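Local coordinates for uncharacterized protein (Acinetobacter baumannii, PDB 4PUX), which is of unknown function but folds as a curled antiparallel beta barrel of the DUF3237 family, whose interior may hold a small-molecule pocket, at residues Glu13-Phe18 against Lys51-Arg56; Val20-Pro25 against Ile41-Gly46; Ser33-Arg38 against Trp64-Ser69; Arg56-Gly61 against Leu80-Asp85; Ile74-Tyr79 against Gln92-Arg97. All coordinates share one frame; numbering follows the deposited sequence. Where two conformers were deposited one is given.

Contact 1: Glu13-Phe18 against Lys51-Arg56; sequences EPLAKF and KSLKGR
The ring of F18 is the flat group of this contact: it stacks on the ring of Y154, meets that of F48 with planes about 20° apart, and is approached obliquely by L53, whose CD2 lies 4.4 Å from F18 CZ. That same methyl carries most of the contact. L15 and L53 both hold CG anti to the backbone N (chi1 180° and -175°), and the two side chains cross obliquely, with L15 CG 3.9 Å from L53 CD2. A16 CB lies 3.7 Å from L53 O. No direct hydrogen bond joins the backbones here; one water does the work, donating to L15 O at 2.7 Å and accepting from S52 N at 2.8 Å, while also hydrogen-bonded to S52 OG. L15 and A16 both face A156, a classic beta bulge. F126 of strand 118-127 also touches L15, and Y133 and F48 touch L53; L53, in the loop before strand 54-67, packs against strand 12-21, which pairs with strands 36-49 and 151-159.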
# COMPACT_ATOMS: atom_id res chain seq x y z
N GLU A 13 -0.38 -14.31 -8.11
CA GLU A 13 -0.75 -13.98 -9.48
C GLU A 13 -0.71 -12.45 -9.62
O GLU A 13 -1.43 -11.74 -8.88
CB GLU A 13 -2.15 -14.51 -9.82
CG GLU A 13 -2.60 -14.22 -11.24
CD GLU A 13 -3.99 -14.78 -11.57
OE1 GLU A 13 -4.78 -15.07 -10.66
OE2 GLU A 13 -4.30 -14.89 -12.77
N PRO A 14 0.13 -11.91 -10.53
CA PRO A 14 0.10 -10.42 -10.71
C PRO A 14 -1.31 -9.89 -11.01
O PRO A 14 -2.05 -10.49 -11.81
CB PRO A 14 1.05 -10.18 -11.90
CG PRO A 14 1.95 -11.40 -11.88
CD PRO A 14 1.12 -12.54 -11.43
N LEU A 15 -1.70 -8.85 -10.28
CA LEU A 15 -2.98 -8.18 -10.44
C LEU A 15 -2.84 -6.89 -11.26
O LEU A 15 -3.43 -6.74 -12.36
CB LEU A 15 -3.61 -7.89 -9.05
CG LEU A 15 -4.98 -7.18 -9.13
CD1 LEU A 15 -6.03 -8.00 -9.90
CD2 LEU A 15 -5.48 -6.86 -7.73
N ALA A 16 -2.09 -5.94 -10.73
CA ALA A 16 -1.77 -4.67 -11.42
C ALA A 16 -0.66 -3.93 -10.72
O ALA A 16 -0.41 -4.14 -9.52
CB ALA A 16 -3.05 -3.75 -11.46
N LYS A 17 -0.01 -3.06 -11.48
CA LYS A 17 0.95 -2.08 -10.94
C LYS A 17 0.20 -0.78 -10.65
O LYS A 17 -0.46 -0.22 -11.52
CB LYS A 17 2.09 -1.80 -11.91
CG LYS A 17 3.09 -0.74 -11.37
CD LYS A 17 4.31 -0.59 -12.32
CE LYS A 17 5.46 0.18 -11.68
NZ LYS A 17 6.78 -0.30 -12.19
N PHE A 18 0.26 -0.37 -9.39
CA PHE A 18 -0.37 0.85 -8.87
C PHE A 18 0.64 1.97 -8.72
O PHE A 18 1.77 1.75 -8.19
CB PHE A 18 -1.01 0.59 -7.49
CG PHE A 18 -2.32 -0.20 -7.53
CD1 PHE A 18 -2.32 -1.57 -7.84
CD2 PHE A 18 -3.54 0.42 -7.26
CE1 PHE A 18 -3.52 -2.31 -7.86
CE2 PHE A 18 -4.75 -0.33 -7.28
CZ PHE A 18 -4.73 -1.68 -7.61
N LYS A 51 -3.16 -6.99 -16.41
CA LYS A 51 -3.81 -7.74 -17.49
C LYS A 51 -5.35 -7.67 -17.39
O LYS A 51 -6.04 -7.39 -18.42
CB LYS A 51 -3.34 -9.21 -17.46
CG LYS A 51 -3.86 -10.08 -18.63
CD LYS A 51 -3.30 -11.52 -18.54
CE LYS A 51 -3.72 -12.36 -19.73
NZ LYS A 51 -3.18 -13.76 -19.63
N SER A 52 -5.89 -7.82 -16.17
CA SER A 52 -7.33 -7.97 -15.92
C SER A 52 -7.94 -6.79 -15.17
O SER A 52 -9.14 -6.81 -14.85
CB SER A 52 -7.60 -9.25 -15.10
OG SER A 52 -7.33 -9.08 -13.69
N LEU A 53 -7.13 -5.77 -14.90
CA LEU A 53 -7.55 -4.64 -14.05
C LEU A 53 -6.75 -3.38 -14.40
O LEU A 53 -5.52 -3.33 -14.24
CB LEU A 53 -7.30 -4.98 -12.58
CG LEU A 53 -7.80 -3.96 -11.55
CD1 LEU A 53 -9.33 -3.85 -11.53
CD2 LEU A 53 -7.27 -4.24 -10.14
N LYS A 54 -7.48 -2.37 -14.91
CA LYS A 54 -6.87 -1.13 -15.42
C LYS A 54 -7.80 0.03 -15.07
O LYS A 54 -9.02 -0.12 -15.13
CB LYS A 54 -6.74 -1.18 -16.96
CG LYS A 54 -5.88 -2.29 -17.55
CD LYS A 54 -5.92 -2.27 -19.09
CE LYS A 54 -4.97 -3.34 -19.69
NZ LYS A 54 -5.45 -4.70 -19.40
N GLY A 55 -7.23 1.19 -14.76
CA GLY A 55 -8.01 2.38 -14.46
C GLY A 55 -7.26 3.45 -13.68
O GLY A 55 -6.03 3.55 -13.76
N ARG A 56 -8.02 4.26 -12.96
CA ARG A 56 -7.47 5.39 -12.21
C ARG A 56 -7.97 5.41 -10.76
O ARG A 56 -9.02 4.81 -10.41
CB ARG A 56 -7.77 6.74 -12.88
CG ARG A 56 -9.21 7.20 -12.82
CD ARG A 56 -9.39 8.49 -13.63
NE ARG A 56 -10.78 8.94 -13.57
CZ ARG A 56 -11.21 10.17 -13.38
NH1 ARG A 56 -10.36 11.19 -13.36
NH2 ARG A 56 -12.53 10.41 -13.32
O HOH W 1 -4.53 -8.72 -13.87

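Contact 2: Val20-Pro25 against Ile41-Gly46; sequences VDLNAP and IPITGG
T44 OG1 is gripped by two good hydrogen bonds and perhaps a third: it accepts from N23 N at 3.0 Å, it is bonded to a water at 2.7 Å, and its proton may make a weak bond to D21 O. A chi1 of 60° sets the hydroxyl between the backbone N and the carbonyl carbon, turned to the 20-25 chain. T44 N also donates to D21 O, at 3.0 Å and 165°, and D21 N donates to G45 O at 2.8 Å. These bonds end the antiparallel pairing of strands 12-21 and 36-49 in the barrel wall; V20 and G46 form the adjoining non-hydrogen-bonded pair, and beyond D21 the chain leaves the strand through an inverse gamma turn centred on N23. The V20 and I43 side chains cross obliquely, CG1 of V20 3.8 Å from CG2 of I43. L22 runs alongside I43, pointing the same way, with its CD2 3.9 Å from I43 CG1. A24 CB touches P42 CB and T44 CG2, each at 3.9 Å, while V20 and I43 reach Y79.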
# COMPACT_ATOMS: atom_id res chain seq x y z
N VAL A 20 0.24 5.59 -6.87
CA VAL A 20 -0.63 6.41 -6.03
C VAL A 20 -0.02 7.81 -5.88
O VAL A 20 1.16 7.97 -5.50
CB VAL A 20 -0.84 5.79 -4.61
CG1 VAL A 20 -1.91 6.57 -3.86
CG2 VAL A 20 -1.22 4.26 -4.70
N ASP A 21 -0.84 8.81 -6.17
CA ASP A 21 -0.42 10.23 -6.05
C ASP A 21 -0.85 10.74 -4.65
O ASP A 21 -2.00 10.54 -4.22
CB ASP A 21 -1.09 11.08 -7.12
CG ASP A 21 -0.48 10.88 -8.49
OD1 ASP A 21 0.68 10.49 -8.57
OD2 ASP A 21 -1.17 11.13 -9.52
N LEU A 22 0.09 11.45 -3.98
CA LEU A 22 -0.12 12.04 -2.63
C LEU A 22 0.12 13.57 -2.75
O LEU A 22 0.98 14.13 -2.06
CB LEU A 22 0.85 11.41 -1.64
CG LEU A 22 0.90 9.89 -1.65
CD1 LEU A 22 1.99 9.41 -0.71
CD2 LEU A 22 -0.46 9.30 -1.28
N ASN A 23 -0.61 14.21 -3.68
CA ASN A 23 -0.28 15.58 -4.09
C ASN A 23 -1.05 16.67 -3.27
O ASN A 23 -1.73 17.56 -3.80
CB ASN A 23 -0.54 15.77 -5.61
CG ASN A 23 0.40 14.94 -6.52
OD1 ASN A 23 0.04 14.69 -7.70
ND2 ASN A 23 1.50 14.52 -6.02
N ALA A 24 -0.93 16.54 -1.95
CA ALA A 24 -1.51 17.46 -0.99
C ALA A 24 -0.64 17.46 0.26
O ALA A 24 0.08 16.49 0.50
CB ALA A 24 -2.96 17.05 -0.62
N PRO A 25 -0.69 18.54 1.04
CA PRO A 25 0.11 18.52 2.26
C PRO A 25 -0.36 17.45 3.27
O PRO A 25 -1.55 17.14 3.37
CB PRO A 25 -0.07 19.94 2.85
CG PRO A 25 -0.71 20.74 1.78
CD PRO A 25 -1.41 19.80 0.85
N ILE A 41 -2.34 11.44 5.45
CA ILE A 41 -1.68 11.65 4.16
C ILE A 41 -2.73 11.50 3.01
O ILE A 41 -3.15 10.36 2.69
CB ILE A 41 -0.56 10.61 3.96
CG1 ILE A 41 0.43 10.62 5.13
CG2 ILE A 41 0.14 10.81 2.59
CD1 ILE A 41 1.29 9.40 5.23
N PRO A 42 -3.28 12.61 2.51
CA PRO A 42 -4.29 12.52 1.44
C PRO A 42 -3.85 11.79 0.18
O PRO A 42 -2.75 11.98 -0.30
CB PRO A 42 -4.62 13.98 1.14
CG PRO A 42 -4.31 14.71 2.36
CD PRO A 42 -3.01 14.03 2.84
N ILE A 43 -4.77 10.96 -0.31
CA ILE A 43 -4.62 10.29 -1.60
C ILE A 43 -5.42 11.08 -2.65
O ILE A 43 -6.63 11.17 -2.56
CB ILE A 43 -5.08 8.80 -1.53
CG1 ILE A 43 -4.09 8.03 -0.62
CG2 ILE A 43 -5.25 8.21 -2.96
CD1 ILE A 43 -4.62 6.70 -0.16
N THR A 44 -4.71 11.65 -3.64
CA THR A 44 -5.33 12.61 -4.56
C THR A 44 -5.65 12.07 -5.94
O THR A 44 -6.40 12.70 -6.71
CB THR A 44 -4.40 13.88 -4.67
OG1 THR A 44 -3.11 13.50 -5.16
CG2 THR A 44 -4.26 14.55 -3.29
N GLY A 45 -5.10 10.90 -6.25
CA GLY A 45 -5.30 10.27 -7.55
C GLY A 45 -4.25 9.20 -7.80
O GLY A 45 -3.60 8.72 -6.87
N GLY A 46 -4.10 8.82 -9.07
CA GLY A 46 -3.16 7.83 -9.49
C GLY A 46 -3.74 6.88 -10.51
O GLY A 46 -4.78 7.17 -11.10
O HOH W 2 -3.24 13.94 -7.86
O HOH W 3 -0.63 13.73 0.79

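Contact 3: Ser33-Arg38 against Trp64-Ser69; sequences SDAGKR and WQIVDS. With EDO (1,2-ethanediol), chain C.
R38 folds back over the neighbouring strand: CG is anti to the backbone N (chi1 173°), then chi2 of 66° and chi3 of 69° bend the chain twice, so that CD passes 3.4 Å from Q65 O and the guanidinium arrives beside W64 and I66. I66 CG1, set beside its own backbone N, sits 3.6 Å above one face of that group, toward its rim. At the edge, NH1 and NH2 both donate to O1 of a 1,2-ethanediol, at 3.0 and 2.9 Å, probably from the crystallisation liquor. The other branch of I66, CG2, lies 3.5 Å from A35 O at the type I turn S33-G36. The K37 and V67 backbones exchange two hydrogen bonds of 2.9 Å, K37 N to V67 O and V67 N to K37 O. In the hairpin of strands 36-49 and 54-67 aliphatic I66 thus covers one face of the R38 guanidinium near its rim, while W64 O, close to NH1 but poorly aligned for a hydrogen bond, probably helps offset the charge.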
# COMPACT_ATOMS: atom_id res chain seq x y z
N SER A 33 -0.82 9.55 21.11
CA SER A 33 -0.85 8.46 22.10
C SER A 33 0.56 7.90 22.18
O SER A 33 1.44 8.26 21.38
CB SER A 33 -1.81 7.32 21.67
OG SER A 33 -1.22 6.49 20.65
N ASP A 34 0.79 7.00 23.13
CA ASP A 34 2.07 6.32 23.22
C ASP A 34 2.44 5.56 21.93
O ASP A 34 3.63 5.29 21.71
CB ASP A 34 2.11 5.33 24.39
CG ASP A 34 2.37 5.99 25.75
OD1 ASP A 34 2.37 7.26 25.85
OD2 ASP A 34 2.66 5.24 26.71
N ALA A 35 1.45 5.18 21.10
CA ALA A 35 1.72 4.44 19.86
C ALA A 35 2.63 5.18 18.88
O ALA A 35 3.34 4.55 18.07
CB ALA A 35 0.41 4.04 19.15
N GLY A 36 2.60 6.51 18.93
CA GLY A 36 3.45 7.34 18.04
C GLY A 36 2.74 8.52 17.40
O GLY A 36 1.72 9.01 17.92
N LYS A 37 3.34 9.04 16.32
CA LYS A 37 2.86 10.21 15.61
C LYS A 37 1.78 9.82 14.62
O LYS A 37 1.94 8.86 13.86
CB LYS A 37 4.01 10.92 14.89
CG LYS A 37 4.97 11.53 15.85
CD LYS A 37 6.09 12.26 15.11
CE LYS A 37 7.25 12.67 16.06
NZ LYS A 37 8.46 13.16 15.29
N ARG A 38 0.67 10.55 14.66
CA ARG A 38 -0.44 10.40 13.71
C ARG A 38 -0.21 11.33 12.51
O ARG A 38 -0.04 12.52 12.69
CB ARG A 38 -1.77 10.72 14.40
CG ARG A 38 -2.94 10.74 13.43
CD ARG A 38 -3.22 9.37 12.83
NE ARG A 38 -3.76 8.40 13.80
CZ ARG A 38 -4.07 7.15 13.51
NH1 ARG A 38 -3.80 6.67 12.30
NH2 ARG A 38 -4.69 6.39 14.41
N TRP A 64 -4.15 6.91 7.00
CA TRP A 64 -4.17 7.30 8.42
C TRP A 64 -3.02 6.52 9.12
O TRP A 64 -3.22 5.40 9.57
CB TRP A 64 -5.54 7.00 9.05
CG TRP A 64 -6.63 7.96 8.64
CD1 TRP A 64 -7.03 9.07 9.39
CD2 TRP A 64 -7.41 8.02 7.42
NE1 TRP A 64 -8.02 9.73 8.74
CE2 TRP A 64 -8.27 9.14 7.53
CE3 TRP A 64 -7.51 7.21 6.29
CZ2 TRP A 64 -9.22 9.48 6.55
CZ3 TRP A 64 -8.48 7.53 5.31
CH2 TRP A 64 -9.33 8.63 5.46
N GLN A 65 -1.82 7.11 9.10
CA GLN A 65 -0.59 6.44 9.47
C GLN A 65 -0.20 6.74 10.90
O GLN A 65 -0.52 7.81 11.43
CB GLN A 65 0.52 6.96 8.51
CG GLN A 65 1.84 6.27 8.59
CD GLN A 65 2.83 6.78 7.55
OE1 GLN A 65 3.58 7.74 7.81
NE2 GLN A 65 2.79 6.20 6.34
N ILE A 66 0.53 5.79 11.50
CA ILE A 66 1.16 5.96 12.82
C ILE A 66 2.64 5.65 12.64
O ILE A 66 2.99 4.62 12.05
CB ILE A 66 0.58 5.02 13.90
CG1 ILE A 66 -0.93 5.25 14.09
CG2 ILE A 66 1.33 5.19 15.26
CD1 ILE A 66 -1.62 4.11 14.80
N VAL A 67 3.51 6.57 13.10
CA VAL A 67 4.96 6.35 13.04
C VAL A 67 5.46 6.28 14.49
O VAL A 67 5.34 7.29 15.25
CB VAL A 67 5.70 7.46 12.28
CG1 VAL A 67 7.21 7.19 12.21
CG2 VAL A 67 5.09 7.61 10.86
N ASP A 68 6.04 5.15 14.87
CA ASP A 68 6.51 4.95 16.25
C ASP A 68 7.91 5.55 16.46
O ASP A 68 8.47 6.19 15.54
CB ASP A 68 6.35 3.48 16.69
CG ASP A 68 7.44 2.55 16.18
OD1 ASP A 68 8.43 3.01 15.53
OD2 ASP A 68 7.28 1.33 16.46
N SER A 69 8.48 5.32 17.66
CA SER A 69 9.74 5.96 18.04
C SER A 69 10.98 5.26 17.48
O SER A 69 12.09 5.77 17.65
CB SER A 69 9.86 6.02 19.56
OG SER A 69 9.97 4.74 20.12
C1 EDO C . -6.08 3.81 11.86
O1 EDO C . -5.00 3.99 12.75
C2 EDO C . -7.42 3.87 12.59
O2 EDO C . -7.68 5.15 13.08

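Contact 4: Arg56-Gly61 against Leu80-Asp85; sequences RILNNG and LLETDD. With EDO (1,2-ethanediol), chain B; EDO (1,2-ethanediol), chain E.
R56 takes the crowded chi1 position (71°), with CG between its backbone N and carbonyl carbon, and then runs straight to NE; E82, with CG anti to the backbone N (chi1 -179°), extends alongside it in the same direction. Their planar ends are 32° apart. They form a salt bridge in which two nitrogens donate to one oxygen: R56 NE meets E82 OE1 at 3.0 Å, nearly along the C-O axis, and R56 NH2 uses the syn lone pair of E82 OE1 at 3.2 Å, both in the guanidinium plane. L58 CD2 lies 3.6 Å above one face of the guanidinium, toward its rim. R56 and E82 are also an antiparallel hydrogen-bonded pair of the hairpin of strands 54-67 and 73-83, R56 N to E82 O 2.9 Å and E82 N to R56 O 2.8 Å. L58 N also donates to L80 O at 3.0 Å. On the inner face I57 CG1 packs 3.8 Å from L81 CD2. With two arginine N-H groups on OE1, the carboxylate is probably held ionised.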
# COMPACT_ATOMS: atom_id res chain seq x y z
N ARG A 56 -8.02 4.26 -12.96
CA ARG A 56 -7.47 5.39 -12.21
C ARG A 56 -7.97 5.41 -10.76
O ARG A 56 -9.02 4.81 -10.41
CB ARG A 56 -7.77 6.74 -12.88
CG ARG A 56 -9.21 7.20 -12.82
CD ARG A 56 -9.39 8.49 -13.63
NE ARG A 56 -10.78 8.94 -13.57
CZ ARG A 56 -11.21 10.17 -13.38
NH1 ARG A 56 -10.36 11.19 -13.36
NH2 ARG A 56 -12.53 10.41 -13.32
N ILE A 57 -7.18 6.06 -9.92
CA ILE A 57 -7.52 6.31 -8.54
C ILE A 57 -8.18 7.67 -8.49
O ILE A 57 -7.66 8.64 -9.02
CB ILE A 57 -6.25 6.23 -7.63
CG1 ILE A 57 -5.67 4.81 -7.66
CG2 ILE A 57 -6.52 6.68 -6.19
CD1 ILE A 57 -4.25 4.71 -7.15
N LEU A 58 -9.28 7.75 -7.75
CA LEU A 58 -10.04 9.01 -7.63
C LEU A 58 -9.45 9.90 -6.50
O LEU A 58 -8.59 9.45 -5.72
CB LEU A 58 -11.55 8.72 -7.44
CG LEU A 58 -12.18 7.91 -8.56
CD1 LEU A 58 -13.68 7.73 -8.28
CD2 LEU A 58 -11.99 8.58 -9.94
N ASN A 59 -9.92 11.15 -6.40
CA ASN A 59 -9.51 12.05 -5.33
C ASN A 59 -10.41 11.81 -4.11
O ASN A 59 -11.46 12.42 -3.95
CB ASN A 59 -9.55 13.51 -5.82
CG ASN A 59 -8.96 14.47 -4.81
OD1 ASN A 59 -8.56 14.08 -3.72
ND2 ASN A 59 -8.88 15.71 -5.18
N ASN A 60 -9.97 10.89 -3.24
CA ASN A 60 -10.73 10.43 -2.09
C ASN A 60 -9.80 9.66 -1.14
O ASN A 60 -8.93 8.84 -1.59
CB ASN A 60 -11.85 9.48 -2.51
CG ASN A 60 -12.53 8.80 -1.32
OD1 ASN A 60 -13.32 9.40 -0.55
ND2 ASN A 60 -12.24 7.57 -1.15
N GLY A 61 -10.00 9.87 0.14
CA GLY A 61 -9.32 9.09 1.15
C GLY A 61 -7.91 9.48 1.42
O GLY A 61 -7.45 10.60 1.10
N LEU A 80 -10.30 4.85 -3.45
CA LEU A 80 -11.38 4.53 -4.41
C LEU A 80 -10.87 4.43 -5.84
O LEU A 80 -10.17 5.33 -6.30
CB LEU A 80 -12.52 5.53 -4.27
CG LEU A 80 -13.76 5.31 -5.11
CD1 LEU A 80 -14.43 3.96 -4.77
CD2 LEU A 80 -14.75 6.44 -4.85
N LEU A 81 -11.12 3.28 -6.47
CA LEU A 81 -10.69 2.98 -7.84
C LEU A 81 -11.85 3.14 -8.81
O LEU A 81 -13.00 2.73 -8.49
CB LEU A 81 -10.17 1.55 -7.94
CG LEU A 81 -9.20 1.07 -6.84
CD1 LEU A 81 -8.74 -0.35 -7.11
CD2 LEU A 81 -8.01 2.03 -6.70
N GLU A 82 -11.55 3.62 -10.00
CA GLU A 82 -12.48 3.66 -11.14
C GLU A 82 -11.82 2.92 -12.31
O GLU A 82 -10.81 3.35 -12.83
CB GLU A 82 -12.88 5.07 -11.55
CG GLU A 82 -13.86 5.11 -12.72
CD GLU A 82 -14.18 6.51 -13.26
OE1 GLU A 82 -13.29 7.35 -13.33
OE2 GLU A 82 -15.33 6.73 -13.75
N THR A 83 -12.37 1.75 -12.67
CA THR A 83 -11.78 1.01 -13.77
C THR A 83 -12.01 1.71 -15.11
O THR A 83 -12.90 2.57 -15.25
CB THR A 83 -12.34 -0.47 -13.87
OG1 THR A 83 -13.73 -0.41 -14.25
CG2 THR A 83 -12.12 -1.17 -12.55
N ASP A 84 -11.21 1.32 -16.10
CA ASP A 84 -11.36 1.85 -17.45
C ASP A 84 -12.78 1.70 -18.03
O ASP A 84 -13.24 2.57 -18.75
CB ASP A 84 -10.26 1.29 -18.39
CG ASP A 84 -10.28 -0.24 -18.56
OD1 ASP A 84 -11.02 -0.96 -17.86
OD2 ASP A 84 -9.50 -0.71 -19.45
N ASP A 85 -13.47 0.60 -17.66
CA ASP A 85 -14.85 0.36 -18.08
C ASP A 85 -15.95 0.86 -17.11
O ASP A 85 -17.12 0.47 -17.27
CB ASP A 85 -15.07 -1.09 -18.56
CG ASP A 85 -14.66 -2.16 -17.56
OD1 ASP A 85 -14.03 -1.91 -16.53
OD2 ASP A 85 -15.01 -3.35 -17.84
C1 EDO B . -10.43 5.61 -16.03
O1 EDO B . -11.21 6.79 -15.75
C2 EDO B . -9.68 5.80 -17.37
O2 EDO B . -9.01 4.57 -17.73
C1 EDO E . -18.74 -2.45 -15.04
O1 EDO E . -19.38 -3.29 -14.07
C2 EDO E . -17.53 -3.20 -15.54
O2 EDO E . -17.92 -4.16 -16.55
O HOH W 4 -9.26 7.47 -3.95

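Contact 5: Ile74-Tyr79 against Gln92-Arg97; sequences IIDTRY and QTKGYR. With EDO (1,2-ethanediol), chain D.
T93 can be traced outward from its CB, which lies 3.4 Å from T77 OG1. A chi1 of 72° places OG1 between the backbone N and the carbonyl carbon, where it meets T77 OG1 at 2.6 Å in a short hydrogen bond that either hydroxyl could donate; it also comes within 2.9 Å of C2 of a bound 1,2-ethanediol. The CG2 branch lies 3.7 Å from ethanediol C2 and 4.1 Å from Y79 OH. Y79 OH is hydrogen-bonded to ethanediol O2 at 2.9 Å and to the hydroxyl of Y154. The diol also touches I75, whose CG2 is 3.2 Å from its O1. The backbones run antiparallel: I75 N donates almost straight to G95 O (2.9 Å, 179°), and T77 N donates to T93 O. On the other face of the sheet, a water joins D76 OD1 and K94 NZ, whose charges are too far apart for a salt bridge. D76, K94 and R78 share that face of the hairpin of strands 73-83 and 88-99 with I74, Q92 and Y96, while I75, T77 and T93 face the buried side of the barrel, and the diol, though probably from the crystallisation liquor, may mark an interior pocket.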
# COMPACT_ATOMS: atom_id res chain seq x y z
N ILE A 74 3.00 2.33 10.40
CA ILE A 74 1.87 1.41 10.30
C ILE A 74 0.88 2.07 9.33
O ILE A 74 0.43 3.22 9.57
CB ILE A 74 1.19 1.21 11.67
CG1 ILE A 74 2.24 0.78 12.71
CG2 ILE A 74 0.06 0.17 11.59
CD1 ILE A 74 1.71 0.71 14.11
N ILE A 75 0.56 1.36 8.23
CA ILE A 75 -0.26 1.88 7.14
C ILE A 75 -1.71 1.45 7.36
O ILE A 75 -1.97 0.27 7.64
CB ILE A 75 0.25 1.25 5.79
CG1 ILE A 75 1.77 1.43 5.54
CG2 ILE A 75 -0.61 1.65 4.63
CD1 ILE A 75 2.27 2.70 5.61
N ASP A 76 -2.64 2.38 7.14
CA ASP A 76 -4.11 2.11 7.26
C ASP A 76 -4.87 3.05 6.32
O ASP A 76 -5.02 4.24 6.63
CB ASP A 76 -4.59 2.25 8.71
CG ASP A 76 -6.00 1.71 8.93
OD1 ASP A 76 -6.93 2.15 8.22
OD2 ASP A 76 -6.15 0.88 9.83
N THR A 77 -5.22 2.56 5.14
CA THR A 77 -5.79 3.40 4.10
C THR A 77 -7.24 3.08 3.77
O THR A 77 -7.71 1.94 3.90
CB THR A 77 -4.99 3.32 2.74
OG1 THR A 77 -5.23 2.05 2.14
CG2 THR A 77 -3.44 3.53 2.94
N ARG A 78 -7.92 4.10 3.23
CA ARG A 78 -9.22 3.94 2.50
C ARG A 78 -9.12 4.82 1.24
O ARG A 78 -8.81 6.00 1.37
CB ARG A 78 -10.41 4.39 3.34
CG ARG A 78 -10.60 3.59 4.59
CD ARG A 78 -11.86 3.99 5.37
NE ARG A 78 -11.97 3.18 6.60
CZ ARG A 78 -12.97 3.29 7.49
NH1 ARG A 78 -13.90 4.24 7.35
NH2 ARG A 78 -13.01 2.47 8.55
N TYR A 79 -9.34 4.26 0.06
CA TYR A 79 -9.41 5.00 -1.18
C TYR A 79 -10.27 4.31 -2.21
O TYR A 79 -10.98 3.32 -1.89
CB TYR A 79 -8.03 5.41 -1.67
CG TYR A 79 -6.93 4.37 -1.92
CD1 TYR A 79 -6.28 3.72 -0.88
CD2 TYR A 79 -6.40 4.21 -3.21
CE1 TYR A 79 -5.18 2.90 -1.11
CE2 TYR A 79 -5.31 3.41 -3.45
CZ TYR A 79 -4.66 2.80 -2.41
OH TYR A 79 -3.52 2.06 -2.66
N GLN A 92 -9.07 -0.87 0.69
CA GLN A 92 -8.42 -0.69 2.01
C GLN A 92 -7.07 -1.41 1.96
O GLN A 92 -7.01 -2.59 1.59
CB GLN A 92 -9.26 -1.27 3.14
CG GLN A 92 -10.61 -0.58 3.33
CD GLN A 92 -11.58 -1.40 4.15
OE1 GLN A 92 -12.41 -2.20 3.60
NE2 GLN A 92 -11.41 -1.35 5.44
N THR A 93 -5.98 -0.72 2.35
CA THR A 93 -4.69 -1.37 2.51
C THR A 93 -4.20 -1.18 3.96
O THR A 93 -4.51 -0.19 4.63
CB THR A 93 -3.62 -0.88 1.50
OG1 THR A 93 -3.21 0.45 1.85
CG2 THR A 93 -4.15 -0.88 0.06
N LYS A 94 -3.44 -2.15 4.41
CA LYS A 94 -2.81 -2.20 5.73
C LYS A 94 -1.42 -2.80 5.59
O LYS A 94 -1.19 -3.65 4.73
CB LYS A 94 -3.66 -3.02 6.71
CG LYS A 94 -5.03 -2.35 7.08
CD LYS A 94 -5.86 -3.20 7.94
CE LYS A 94 -7.11 -2.47 8.41
NZ LYS A 94 -8.10 -2.23 7.29
N GLY A 95 -0.50 -2.38 6.44
CA GLY A 95 0.82 -2.98 6.43
C GLY A 95 1.87 -2.15 7.14
O GLY A 95 1.53 -1.38 8.04
N TYR A 96 3.13 -2.33 6.73
CA TYR A 96 4.28 -1.79 7.46
C TYR A 96 5.32 -1.23 6.52
O TYR A 96 5.56 -1.81 5.42
CB TYR A 96 4.98 -2.89 8.31
CG TYR A 96 4.10 -3.59 9.32
CD1 TYR A 96 3.55 -2.88 10.39
CD2 TYR A 96 3.81 -4.96 9.20
CE1 TYR A 96 2.75 -3.53 11.33
CE2 TYR A 96 2.99 -5.61 10.11
CZ TYR A 96 2.48 -4.91 11.19
OH TYR A 96 1.67 -5.54 12.12
N ARG A 97 5.95 -0.14 6.95
CA ARG A 97 7.16 0.40 6.29
C ARG A 97 8.23 0.63 7.35
O ARG A 97 7.98 1.32 8.34
CB ARG A 97 6.86 1.68 5.53
CG ARG A 97 8.10 2.24 4.78
CD ARG A 97 7.74 3.44 3.86
NE ARG A 97 8.89 3.87 3.05
CZ ARG A 97 9.68 4.89 3.32
NH1 ARG A 97 9.46 5.67 4.37
NH2 ARG A 97 10.70 5.17 2.52
C1 EDO D . -0.49 1.41 0.64
O1 EDO D . -0.07 2.26 1.57
C2 EDO D . -1.68 1.91 -0.15
O2 EDO D . -1.47 3.06 -0.95
O HOH W 5 -7.80 0.46 6.23
O HOH W 6 -10.56 0.71 6.91

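How the contacts relate
All five contacts belong to one curled antiparallel sheet. Contacts 1 and 4 share R56, with centres about 13 Å apart, and are tied by a probable hydrogen bond from D84 N to K54 O at 2.8 Å. Contact 2, about 12 Å from contact 4 between centres, joins it through I57 N and G46 O at 2.9 Å. Contact 3 lies on the other side of the chain's centre from contact 1, about 31 Å between contact centres, and meets contact 5 where I74 N and I66 O are 2.8 Å apart. Contact 5 is nearest the middle; its Y79 touches I43 and V20 of contact 2 and I57 of contact 4, and the V20 side chain lies about 4 Å from a bound ethanediol.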